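Local coordinates for 450aa long hypothetical fmu protein (Pyrococcus horikoshii, PDB 2YXL) that probably methylates cytosine at carbon 5 in RNA, using S-adenosyl-L-methionine as methyl donor, as its relatives in the RsmB/NOP family do, at residues Trp153-Ala157 with Phe177-Asn181; Glu246-Val250 with Ser418-Pro422; Ile361-Ser365 with Phe393-Asn397; Gln368-Leu372 with Lys399-Phe404; Gly427-Ala431 with Phe441-Leu445. All blocks are in the same frame, centred on the assembly; numbering follows the deposited sequence.

Contact 1 (Trp153-Ala157 with Phe177-Asn181)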
# COMPACT_ATOMS: atom_id res chain seq x y z
N TRP A 153 19.20 -9.82 7.10
CA TRP A 153 18.90 -9.20 8.39
C TRP A 153 19.21 -7.70 8.46
O TRP A 153 18.59 -6.99 9.26
CB TRP A 153 19.61 -9.95 9.53
CG TRP A 153 18.83 -11.13 10.04
CD1 TRP A 153 19.09 -12.45 9.81
CD2 TRP A 153 17.66 -11.09 10.87
NE1 TRP A 153 18.16 -13.24 10.45
CE2 TRP A 153 17.27 -12.43 11.11
CE3 TRP A 153 16.91 -10.06 11.45
CZ2 TRP A 153 16.16 -12.76 11.89
CZ3 TRP A 153 15.80 -10.39 12.22
CH2 TRP A 153 15.44 -11.73 12.44
N LYS A 154 20.14 -7.23 7.65
CA LYS A 154 20.47 -5.80 7.63
C LYS A 154 19.42 -4.97 6.88
O LYS A 154 19.06 -3.88 7.32
CB LYS A 154 21.87 -5.54 7.06
CG LYS A 154 22.96 -5.55 8.11
CD LYS A 154 24.16 -4.71 7.68
CE LYS A 154 25.18 -4.58 8.80
NZ LYS A 154 26.33 -3.70 8.43
N TYR A 155 18.94 -5.49 5.75
CA TYR A 155 17.95 -4.77 4.95
C TYR A 155 16.51 -5.15 5.29
O TYR A 155 15.58 -4.48 4.86
CB TYR A 155 18.20 -4.99 3.45
CG TYR A 155 19.49 -4.40 2.91
CD1 TYR A 155 20.04 -4.87 1.73
CD2 TYR A 155 20.16 -3.38 3.59
CE1 TYR A 155 21.22 -4.35 1.22
CE2 TYR A 155 21.35 -2.85 3.09
CZ TYR A 155 21.87 -3.34 1.90
OH TYR A 155 23.04 -2.82 1.39
N LEU A 156 16.35 -6.22 6.07
CA LEU A 156 15.04 -6.80 6.38
C LEU A 156 14.27 -7.12 5.10
O LEU A 156 13.12 -6.69 4.92
CB LEU A 156 14.23 -5.89 7.33
CG LEU A 156 14.90 -5.37 8.62
CD1 LEU A 156 13.98 -4.41 9.36
CD2 LEU A 156 15.33 -6.51 9.54
N ALA A 157 14.92 -7.86 4.20
CA ALA A 157 14.38 -8.14 2.87
C ALA A 157 14.93 -9.46 2.33
O ALA A 157 16.05 -9.85 2.68
CB ALA A 157 14.70 -6.99 1.92
N PHE A 177 16.42 0.91 1.36
CA PHE A 177 15.93 0.02 2.40
C PHE A 177 15.81 0.72 3.75
O PHE A 177 14.91 0.42 4.52
CB PHE A 177 16.74 -1.27 2.47
CG PHE A 177 16.42 -2.25 1.37
CD1 PHE A 177 17.31 -2.46 0.33
CD2 PHE A 177 15.20 -2.93 1.37
CE1 PHE A 177 17.00 -3.35 -0.70
CE2 PHE A 177 14.89 -3.82 0.34
CZ PHE A 177 15.79 -4.03 -0.69
N ARG A 178 16.71 1.66 4.02
CA ARG A 178 16.58 2.52 5.20
C ARG A 178 15.25 3.28 5.20
O ARG A 178 14.53 3.26 6.20
CB ARG A 178 17.77 3.47 5.35
CG ARG A 178 18.91 2.88 6.16
CD ARG A 178 19.85 3.96 6.68
NE ARG A 178 20.77 4.44 5.65
CZ ARG A 178 22.04 4.05 5.53
NH1 ARG A 178 22.56 3.18 6.39
NH2 ARG A 178 22.79 4.55 4.55
N SER A 179 14.93 3.93 4.08
CA SER A 179 13.68 4.69 3.96
C SER A 179 12.41 3.84 4.04
O SER A 179 11.38 4.33 4.52
CB SER A 179 13.68 5.53 2.68
OG SER A 179 13.63 4.71 1.53
N VAL A 180 12.45 2.60 3.58
CA VAL A 180 11.29 1.70 3.70
C VAL A 180 11.29 0.92 5.02
O VAL A 180 10.35 0.18 5.31
CB VAL A 180 11.11 0.74 2.47
CG1 VAL A 180 10.89 1.53 1.19
CG2 VAL A 180 12.28 -0.23 2.33
N ASN A 181 12.33 1.11 5.83
CA ASN A 181 12.42 0.49 7.15
C ASN A 181 12.13 1.41 8.33
O ASN A 181 11.97 0.94 9.46
CB ASN A 181 13.78 -0.19 7.35
CG ASN A 181 13.93 -1.46 6.53
OD1 ASN A 181 12.95 -2.01 6.03
ND2 ASN A 181 15.16 -1.93 6.39
O HOH W 1 17.94 -1.13 6.61
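The C-terminal parts of two helices meet here, joining the all-helical N-terminal part of the chain to the region of the RsmF/B-like ferredoxin-like family: the end of helix 147-155, where the chain turns out at Leu156 with positive phi, and the last part of helix 173-181. Helix 159-169 links them, its Ile162 and Val165 closing the apolar side of the contact, while helix 47-75 packs on Leu156. The apolar part centres on Phe177. Its ring and that of Tyr155 lie almost parallel, 7° between planes and 5.1 Å between centroids, but slid apart so that they barely overlap. What rests on the Phe177 face is instead the CB of Tyr155, a CH-pi contact 4.2 Å from the ring centroid. Ala157 points its CB toward the same ring, 3.5 Å from Phe177 CE2; a methyl is small enough to let the backbone pass this close. The polar part belongs to Asn181. A helix end leaves carbonyls without their usual i+4 amide, and a carboxamide can supply the missing donor while accepting elsewhere: its OD1 is bound by Arg353, which also reaches the carbonyls of Leu156 and Val180 and so ties both helix ends together. A water donates to Lys154 O (3.1 Å) and accepts from Asn181 ND2 (2.9 Å). That same Asn181 ND2 donates to Tyr155 O at 3.0 Å, with an almost straight N-H...O angle of 177°.

Contact 2 (Glu246-Val250 with Ser418-Pro422)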
# COMPACT_ATOMS: atom_id res chain seq x y z
N GLU A 246 1.36 11.07 -1.91
CA GLU A 246 1.74 12.24 -2.70
C GLU A 246 1.97 11.88 -4.17
O GLU A 246 1.47 12.56 -5.07
CB GLU A 246 2.97 12.92 -2.10
CG GLU A 246 3.32 14.27 -2.73
CD GLU A 246 4.68 14.78 -2.31
OE1 GLU A 246 4.73 15.69 -1.45
OE2 GLU A 246 5.70 14.27 -2.81
N ALA A 247 2.72 10.80 -4.40
CA ALA A 247 3.02 10.32 -5.75
C ALA A 247 1.77 10.03 -6.58
O ALA A 247 1.72 10.34 -7.77
CB ALA A 247 3.92 9.09 -5.69
N SER A 248 0.75 9.46 -5.94
CA SER A 248 -0.52 9.17 -6.60
C SER A 248 -1.30 10.43 -6.97
O SER A 248 -1.97 10.46 -8.00
CB SER A 248 -1.37 8.26 -5.72
OG SER A 248 -0.77 6.98 -5.57
N ALA A 249 -1.20 11.46 -6.13
CA ALA A 249 -1.86 12.74 -6.39
C ALA A 249 -1.25 13.47 -7.58
O ALA A 249 -1.96 14.13 -8.34
CB ALA A 249 -1.81 13.61 -5.16
N VAL A 250 0.07 13.36 -7.72
CA VAL A 250 0.81 13.97 -8.83
C VAL A 250 0.35 13.40 -10.19
O VAL A 250 0.22 14.14 -11.16
CB VAL A 250 2.35 13.79 -8.65
CG1 VAL A 250 3.11 14.16 -9.93
CG2 VAL A 250 2.85 14.60 -7.47
N SER A 418 8.71 17.80 -13.43
CA SER A 418 8.18 18.08 -12.10
C SER A 418 7.21 17.01 -11.59
O SER A 418 6.42 16.47 -12.36
CB SER A 418 7.51 19.45 -12.06
OG SER A 418 8.48 20.46 -12.00
N PRO A 419 7.25 16.72 -10.27
CA PRO A 419 8.18 17.27 -9.29
C PRO A 419 9.31 16.32 -8.89
O PRO A 419 10.13 16.66 -8.03
CB PRO A 419 7.26 17.51 -8.09
CG PRO A 419 6.14 16.45 -8.23
CD PRO A 419 6.26 15.85 -9.62
N TYR A 420 9.38 15.15 -9.52
CA TYR A 420 10.33 14.13 -9.10
C TYR A 420 11.54 14.01 -10.04
O TYR A 420 11.97 15.00 -10.63
CB TYR A 420 9.63 12.78 -8.91
CG TYR A 420 8.47 12.82 -7.92
CD1 TYR A 420 7.16 12.64 -8.36
CD2 TYR A 420 8.69 13.05 -6.56
CE1 TYR A 420 6.09 12.68 -7.46
CE2 TYR A 420 7.63 13.09 -5.66
CZ TYR A 420 6.33 12.90 -6.12
OH TYR A 420 5.28 12.94 -5.23
N ASP A 421 12.08 12.80 -10.16
CA ASP A 421 13.33 12.57 -10.87
C ASP A 421 13.14 11.87 -12.21
O ASP A 421 12.07 11.31 -12.47
CB ASP A 421 14.29 11.79 -9.97
CG ASP A 421 14.82 12.62 -8.81
OD1 ASP A 421 14.46 13.82 -8.70
OD2 ASP A 421 15.59 12.08 -8.00
N PRO A 422 14.17 11.90 -13.08
CA PRO A 422 14.08 11.19 -14.36
C PRO A 422 14.07 9.68 -14.16
O PRO A 422 14.76 9.17 -13.27
CB PRO A 422 15.36 11.61 -15.09
CG PRO A 422 15.87 12.81 -14.37
CD PRO A 422 15.46 12.62 -12.96
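Tyr420 points the hydroxyl end of its ring at the buried first turn of helix 246-255, between Glu246, Ala247 and Val250. Its hydroxyl donates to the carboxylate, Tyr420 OH to Glu246 OE2 at 2.8 Å, so a buried phenol finds a charged acceptor. Glu246 is shared: OE2 also pairs with Arg217 and OE1 accepts from Ser215, which ties the helix start to the turn between strands 212-214 and 221-225 of the four-stranded antiparallel sheet. Behind the hydroxyl, along the ring, the contact is apolar. Val250, one turn on from Glu246, sets CG2 3.8 Å from Tyr420 CE1 and CG1 3.6 Å from Pro419 CD. The peptide before Pro419 is cis, and the CA-to-CB bonds of Pro419 and Tyr420 both point toward the helix. Ala247 is small enough to let the phenol end come close, its CB 4.1 Å from Tyr420 OH. Helix 246-255 thus packs against the mixed sheet of the Rossmann-like methyltransferase fold, the loop before strand 421-422 closing its side, with the Ala247 side chain about 7 Å from that of Cys390, the predicted nucleophile.

Contact 3 (Ile361-Ser365 with Phe393-Asn397)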
# COMPACT_ATOMS: atom_id res chain seq x y z
N ILE A 361 6.44 -10.96 -11.52
CA ILE A 361 6.75 -9.65 -12.11
C ILE A 361 6.38 -9.65 -13.60
O ILE A 361 5.77 -8.69 -14.10
CB ILE A 361 8.24 -9.25 -11.92
CG1 ILE A 361 8.53 -8.96 -10.45
CG2 ILE A 361 8.59 -8.04 -12.79
CD1 ILE A 361 10.01 -8.93 -10.10
N ASN A 362 6.73 -10.73 -14.29
CA ASN A 362 6.46 -10.86 -15.72
C ASN A 362 4.98 -11.07 -16.03
O ASN A 362 4.48 -10.65 -17.08
CB ASN A 362 7.31 -11.98 -16.33
CG ASN A 362 8.81 -11.73 -16.19
OD1 ASN A 362 9.60 -12.67 -16.17
ND2 ASN A 362 9.20 -10.46 -16.08
N GLU A 363 4.28 -11.73 -15.11
CA GLU A 363 2.84 -11.95 -15.19
C GLU A 363 2.08 -10.62 -15.15
O GLU A 363 1.15 -10.41 -15.92
CB GLU A 363 2.39 -12.85 -14.04
CG GLU A 363 1.00 -13.46 -14.20
CD GLU A 363 0.67 -14.43 -13.08
OE1 GLU A 363 0.47 -15.63 -13.37
OE2 GLU A 363 0.62 -14.00 -11.90
N MET A 364 2.50 -9.73 -14.24
CA MET A 364 1.95 -8.37 -14.17
C MET A 364 2.34 -7.55 -15.39
O MET A 364 1.54 -6.77 -15.91
CB MET A 364 2.42 -7.67 -12.89
CG MET A 364 1.62 -8.00 -11.63
SD MET A 364 -0.03 -7.26 -11.62
CE MET A 364 -1.04 -8.66 -12.13
N SER A 365 3.58 -7.74 -15.85
CA SER A 365 4.11 -7.04 -17.02
C SER A 365 3.28 -7.29 -18.29
O SER A 365 3.04 -6.36 -19.06
CB SER A 365 5.58 -7.40 -17.25
OG SER A 365 6.15 -6.59 -18.27
N PHE A 393 10.26 -1.75 -10.44
CA PHE A 393 10.88 -2.64 -11.42
C PHE A 393 10.81 -2.09 -12.84
O PHE A 393 9.76 -1.61 -13.28
CB PHE A 393 10.25 -4.03 -11.37
CG PHE A 393 10.37 -4.71 -10.03
CD1 PHE A 393 9.24 -5.25 -9.42
CD2 PHE A 393 11.60 -4.82 -9.38
CE1 PHE A 393 9.33 -5.89 -8.18
CE2 PHE A 393 11.70 -5.45 -8.15
CZ PHE A 393 10.56 -5.99 -7.54
N LYS A 394 11.93 -2.16 -13.54
CA LYS A 394 12.01 -1.72 -14.94
C LYS A 394 11.07 -2.51 -15.84
O LYS A 394 10.50 -1.96 -16.78
CB LYS A 394 13.45 -1.81 -15.46
CG LYS A 394 14.39 -0.75 -14.90
CD LYS A 394 15.84 -1.08 -15.21
CE LYS A 394 16.78 -0.14 -14.49
NZ LYS A 394 18.21 -0.54 -14.64
N GLU A 395 10.90 -3.80 -15.53
CA GLU A 395 10.03 -4.70 -16.29
C GLU A 395 8.58 -4.22 -16.42
O GLU A 395 7.93 -4.46 -17.43
CB GLU A 395 10.04 -6.11 -15.69
CG GLU A 395 11.08 -7.06 -16.29
CD GLU A 395 12.52 -6.68 -15.97
OE1 GLU A 395 13.42 -7.10 -16.72
OE2 GLU A 395 12.75 -5.97 -14.96
N GLU A 396 8.09 -3.56 -15.37
CA GLU A 396 6.72 -3.05 -15.35
C GLU A 396 6.64 -1.62 -15.86
O GLU A 396 5.55 -1.12 -16.15
CB GLU A 396 6.18 -3.11 -13.93
CG GLU A 396 5.81 -4.50 -13.46
CD GLU A 396 5.58 -4.55 -11.97
OE1 GLU A 396 4.41 -4.40 -11.55
OE2 GLU A 396 6.56 -4.72 -11.22
N ASN A 397 7.80 -0.98 -15.98
CA ASN A 397 7.87 0.45 -16.25
C ASN A 397 8.52 0.81 -17.58
O ASN A 397 7.85 0.84 -18.62
CB ASN A 397 8.57 1.16 -15.08
CG ASN A 397 7.82 1.00 -13.77
OD1 ASN A 397 8.43 0.92 -12.70
ND2 ASN A 397 6.49 0.96 -13.83
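Ile361, Glu395 and Glu396 carry most of this contact between the start of helix 361-376 and the loop leading from strand 383-389 to helix 398-407. Ile361 is the apolar piece. Its CD1 sits over the face of the Phe393 ring, 3.8 Å from the centroid and 3.7 Å from Phe393 CE1, and its CG2 lies 3.8 Å from Glu395 CB; a branched aliphatic chain can touch both at once. Helix 159-169 closes the same apolar patch, with Trp160 against Ile361 and Leu161 against Phe393. Glu395 contributes both side chain and main chain: its CB and CG pack on the helix, Asn362 ND2 coming to 3.9 Å from Glu395 CG, and its carbonyl O accepts from Ser365 OG at 2.9 Å. Serine fits this spot because the Ser365 and Glu396 CA atoms are just 5.1 Å apart, leaving room for little more than a short side chain. Glu396 turns its carboxylate into the gap, OE1 4.1 Å from Met364 CB and OE2 4.2 Å from Ile361 CG2. Burying that charge is paid for by partners outside the two segments: OE2 accepts from Ser391 and Thr341, OE1 from Gln368. The loop thus held follows closely on Cys390, the predicted nucleophile, whose side chain is about 8 Å from that of Glu396, and the arrangement borders the presumed catalytic site of an RsmB/NOP-family methyltransferase.

Contact 4 (Gln368-Leu372 with Lys399-Phe404)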
# COMPACT_ATOMS: atom_id res chain seq x y z
N GLN A 368 -0.18 -5.50 -18.00
CA GLN A 368 -0.01 -4.07 -18.23
C GLN A 368 0.05 -3.75 -19.72
O GLN A 368 -0.53 -2.76 -20.18
CB GLN A 368 1.23 -3.55 -17.50
CG GLN A 368 1.10 -3.56 -15.97
CD GLN A 368 2.42 -3.74 -15.24
OE1 GLN A 368 3.50 -3.64 -15.83
NE2 GLN A 368 2.34 -4.02 -13.95
N ARG A 369 0.75 -4.60 -20.48
CA ARG A 369 0.88 -4.43 -21.93
C ARG A 369 -0.45 -4.54 -22.67
O ARG A 369 -0.71 -3.76 -23.59
CB ARG A 369 1.89 -5.41 -22.52
CG ARG A 369 3.34 -5.12 -22.14
CD ARG A 369 4.29 -6.01 -22.93
NE ARG A 369 5.59 -6.16 -22.28
CZ ARG A 369 6.60 -6.90 -22.75
NH1 ARG A 369 7.74 -6.97 -22.08
NH2 ARG A 369 6.47 -7.56 -23.89
N GLU A 370 -1.30 -5.48 -22.26
CA GLU A 370 -2.60 -5.67 -22.92
C GLU A 370 -3.65 -4.64 -22.47
O GLU A 370 -4.60 -4.36 -23.20
CB GLU A 370 -3.11 -7.11 -22.80
CG GLU A 370 -3.38 -7.62 -21.39
CD GLU A 370 -3.50 -9.14 -21.31
OE1 GLU A 370 -2.85 -9.83 -22.12
OE2 GLU A 370 -4.23 -9.63 -20.43
N LEU A 371 -3.46 -4.08 -21.28
CA LEU A 371 -4.24 -2.91 -20.86
C LEU A 371 -3.75 -1.67 -21.60
O LEU A 371 -4.54 -0.81 -21.99
CB LEU A 371 -4.17 -2.71 -19.34
CG LEU A 371 -4.82 -3.76 -18.43
CD1 LEU A 371 -4.44 -3.50 -16.98
CD2 LEU A 371 -6.34 -3.78 -18.59
N LEU A 372 -2.43 -1.61 -21.80
CA LEU A 372 -1.78 -0.52 -22.52
C LEU A 372 -2.22 -0.45 -23.98
O LEU A 372 -2.44 0.64 -24.52
CB LEU A 372 -0.25 -0.68 -22.43
CG LEU A 372 0.69 0.52 -22.39
CD1 LEU A 372 0.15 1.68 -21.56
CD2 LEU A 372 2.05 0.07 -21.87
N LYS A 399 10.56 -0.77 -19.53
CA LYS A 399 10.46 -1.87 -20.49
C LYS A 399 9.11 -1.87 -21.20
O LYS A 399 9.05 -2.04 -22.42
CB LYS A 399 10.70 -3.21 -19.78
CG LYS A 399 10.61 -4.45 -20.65
CD LYS A 399 10.60 -5.69 -19.78
CE LYS A 399 10.84 -6.95 -20.57
NZ LYS A 399 11.17 -8.09 -19.67
N ASN A 400 8.04 -1.67 -20.44
CA ASN A 400 6.68 -1.63 -20.99
C ASN A 400 6.40 -0.41 -21.88
O ASN A 400 5.52 -0.46 -22.74
CB ASN A 400 5.64 -1.71 -19.87
CG ASN A 400 5.36 -3.14 -19.44
OD1 ASN A 400 5.84 -4.10 -20.03
ND2 ASN A 400 4.56 -3.28 -18.39
N ILE A 401 7.14 0.67 -21.66
CA ILE A 401 6.99 1.89 -22.46
C ILE A 401 7.80 1.81 -23.76
O ILE A 401 7.31 2.21 -24.82
CB ILE A 401 7.32 3.18 -21.64
CG1 ILE A 401 6.38 3.31 -20.43
CG2 ILE A 401 7.25 4.44 -22.51
CD1 ILE A 401 4.89 3.20 -20.76
N ARG A 402 9.02 1.28 -23.67
CA ARG A 402 9.85 1.04 -24.85
C ARG A 402 9.15 0.11 -25.84
O ARG A 402 9.23 0.31 -27.05
CB ARG A 402 11.21 0.46 -24.47
CG ARG A 402 12.21 1.48 -23.97
CD ARG A 402 13.62 0.92 -23.96
NE ARG A 402 14.54 1.74 -23.17
CZ ARG A 402 14.73 1.61 -21.86
NH1 ARG A 402 15.58 2.41 -21.23
NH2 ARG A 402 14.08 0.67 -21.17
N TRP A 403 8.45 -0.90 -25.31
CA TRP A 403 7.62 -1.79 -26.12
C TRP A 403 6.47 -1.02 -26.77
O TRP A 403 6.19 -1.20 -27.95
CB TRP A 403 7.07 -2.94 -25.26
CG TRP A 403 6.04 -3.77 -25.98
CD1 TRP A 403 6.28 -4.81 -26.83
CD2 TRP A 403 4.62 -3.62 -25.91
NE1 TRP A 403 5.09 -5.32 -27.29
CE2 TRP A 403 4.05 -4.61 -26.75
CE3 TRP A 403 3.76 -2.75 -25.22
CZ2 TRP A 403 2.67 -4.75 -26.91
CZ3 TRP A 403 2.39 -2.89 -25.39
CH2 TRP A 403 1.86 -3.88 -26.23
N PHE A 404 5.82 -0.17 -25.98
CA PHE A 404 4.67 0.61 -26.44
C PHE A 404 5.05 1.56 -27.57
O PHE A 404 4.30 1.72 -28.54
CB PHE A 404 4.05 1.39 -25.27
CG PHE A 404 2.75 2.05 -25.61
CD1 PHE A 404 2.71 3.40 -25.95
CD2 PHE A 404 1.56 1.34 -25.58
CE1 PHE A 404 1.50 4.02 -26.26
CE2 PHE A 404 0.35 1.95 -25.88
CZ PHE A 404 0.32 3.29 -26.23
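Lys399, in the first turn of helix 398-407, sets its aliphatic chain beside Arg369, CE 3.4 Å from Arg369 NH1; the like charges of Arg369 NH1 and Lys399 NZ stand 4.3 Å apart. Asn400 supplies the polar link, its OD1 accepting from Arg369 NE at 3.1 Å. Ile401 turns its CB away, yet its CD1 still reaches to 4.4 Å from Leu372 CD2. Trp403 presents a flat face to Arg369, whose CD lies 4.0 Å from the six-membered ring centroid and whose CZ lies 4.7 Å from that of the five-membered ring, a CH-pi and a cation-pi contact together. Phe404 ends the run, CD2 3.4 Å from Leu372 CG. The axes of segments 368-372 and 399-404 approach to 10.6 Å at a crossing angle of -39°, room enough for these large side chains. Both helices lie against the mixed sheet of the Rossmann-like fold, Leu372 and Ile401 on Tyr387, and Leu371 touches sinefungin. Arginine thus spends its charge on an amide and an indole, whereas leucine and phenylalanine seal the side facing the sheet.

Contact 5 (Gly427-Ala431 with Phe441-Leu445)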
# COMPACT_ATOMS: atom_id res chain seq x y z
N GLY A 427 12.27 11.28 -20.40
CA GLY A 427 10.90 11.76 -20.59
C GLY A 427 9.95 11.15 -19.57
O GLY A 427 8.84 11.66 -19.36
N THR A 428 10.39 10.06 -18.95
CA THR A 428 9.63 9.40 -17.89
C THR A 428 10.11 9.87 -16.52
O THR A 428 11.23 10.34 -16.37
CB THR A 428 9.72 7.85 -17.97
OG1 THR A 428 11.06 7.41 -17.72
CG2 THR A 428 9.25 7.34 -19.33
N MET A 429 9.24 9.72 -15.53
CA MET A 429 9.51 10.24 -14.19
C MET A 429 9.36 9.15 -13.14
O MET A 429 8.48 8.30 -13.23
CB MET A 429 8.58 11.41 -13.89
CG MET A 429 8.88 12.17 -12.61
SD MET A 429 8.02 13.74 -12.53
CE MET A 429 6.30 13.22 -12.43
N ARG A 430 10.25 9.17 -12.15
CA ARG A 430 10.19 8.24 -11.03
C ARG A 430 10.24 8.96 -9.68
O ARG A 430 10.98 9.93 -9.50
CB ARG A 430 11.33 7.22 -11.10
CG ARG A 430 11.08 6.07 -12.06
CD ARG A 430 12.24 5.09 -12.02
NE ARG A 430 11.95 3.85 -12.71
CZ ARG A 430 11.74 2.67 -12.12
NH1 ARG A 430 11.80 2.56 -10.80
NH2 ARG A 430 11.49 1.60 -12.85
N ALA A 431 9.43 8.48 -8.74
CA ALA A 431 9.50 8.89 -7.34
C ALA A 431 10.15 7.77 -6.55
O ALA A 431 9.97 6.58 -6.86
CB ALA A 431 8.12 9.19 -6.80
N PHE A 441 7.30 5.18 -7.39
CA PHE A 441 6.28 5.43 -8.39
C PHE A 441 6.89 5.66 -9.77
O PHE A 441 8.06 6.04 -9.89
CB PHE A 441 5.44 6.64 -7.98
CG PHE A 441 3.98 6.52 -8.29
CD1 PHE A 441 3.43 7.14 -9.41
CD2 PHE A 441 3.14 5.80 -7.45
CE1 PHE A 441 2.07 7.04 -9.69
CE2 PHE A 441 1.78 5.69 -7.72
CZ PHE A 441 1.24 6.31 -8.84
N PHE A 442 6.09 5.44 -10.81
CA PHE A 442 6.53 5.62 -12.19
C PHE A 442 5.48 6.34 -13.01
O PHE A 442 4.28 6.08 -12.86
CB PHE A 442 6.87 4.27 -12.82
CG PHE A 442 7.35 4.36 -14.24
CD1 PHE A 442 8.64 4.79 -14.53
CD2 PHE A 442 6.51 4.02 -15.30
CE1 PHE A 442 9.09 4.87 -15.83
CE2 PHE A 442 6.95 4.10 -16.61
CZ PHE A 442 8.24 4.53 -16.88
N TYR A 443 5.94 7.25 -13.87
CA TYR A 443 5.07 8.06 -14.71
C TYR A 443 5.53 8.01 -16.16
O TYR A 443 6.72 8.17 -16.45
CB TYR A 443 5.08 9.53 -14.26
CG TYR A 443 4.83 9.77 -12.78
CD1 TYR A 443 5.84 9.57 -11.85
CD2 TYR A 443 3.59 10.21 -12.33
CE1 TYR A 443 5.62 9.79 -10.50
CE2 TYR A 443 3.35 10.44 -10.98
CZ TYR A 443 4.38 10.23 -10.08
OH TYR A 443 4.17 10.44 -8.74
N ALA A 444 4.58 7.80 -17.08
CA ALA A 444 4.85 7.88 -18.51
C ALA A 444 3.69 8.57 -19.21
O ALA A 444 2.60 8.01 -19.30
CB ALA A 444 5.10 6.51 -19.09
N LEU A 445 3.93 9.78 -19.70
CA LEU A 445 2.91 10.54 -20.40
C LEU A 445 3.08 10.40 -21.91
O LEU A 445 4.17 10.59 -22.46
CB LEU A 445 2.92 12.02 -19.97
CG LEU A 445 1.74 12.91 -20.41
CD1 LEU A 445 0.42 12.44 -19.81
CD2 LEU A 445 2.01 14.37 -20.06
O HOH W 2 10.52 4.61 -9.03
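Two consecutive antiparallel strands, 429-431 and 441-447, lie next to each other in the mixed sheet of the Rossmann-like methyltransferase fold; strand 441-447 also pairs with 383-389. The Phe441 side chain lies about 4 Å from those of Lys273, predicted to bind S-adenosyl-L-methionine, and Cys390, the predicted nucleophile. Two hydrogen-bonded pairs flank a non-hydrogen-bonded one. Met429 and Tyr443 exchange Met429 N to Tyr443 O (3.1 Å) and Tyr443 N to Met429 O (2.8 Å); Ala431 and Phe441 exchange Ala431 N to Phe441 O (3.0 Å) and Phe441 N to Ala431 O (3.1 Å). Between them Arg430 faces Phe442. Side chains alternate. On the face of Met429, Ala431, Phe441 and Tyr443, the flexible thioether sets Met429 CE over the Tyr443 ring, 3.8 Å from its centroid, a CH-pi contact, with SD 5.2 Å from that centroid, so that the pair is Met-aromatic. Helix 246-255 covers this face, Tyr443 OH bonding to Ala247 O. On the other face Arg430 lays CG 3.7 Å from Phe442 CD1 at the ring edge, and its guanidinium makes a salt bridge with Glu398 and a hydrogen bond to Ile392 O. The backbone bonds fix the register, while the buried polar ends of Arg430 and Tyr443 are satisfied by partners beyond the pair, so that the strands are tied to the layers on both sides of the sheet.

How the contacts relate
Contact 1 comes first along the chain and stands apart, among the helices that precede the methyltransferase domain's central sheet, its centre 22 to 30 Å from the others. The remaining four gather round that sheet. Both segments of contacts 3 and 4 fall between those of contact 2, and contact 5 follows. Contacts 2 and 5, centres 8 Å apart, share neighbouring strands 421-422 and 429-431. Contacts 3 and 4, centres 9 Å apart, both use helix 361-376, their segments alternating in sequence. Through Ile401, helix 398-407 rests on strand 441-447. Side chains of contacts 3 and 5 come within about 7 Å of sinefungin and Leu371 touches it, consistent with a sheet and flanking helices that shape the presumed active site.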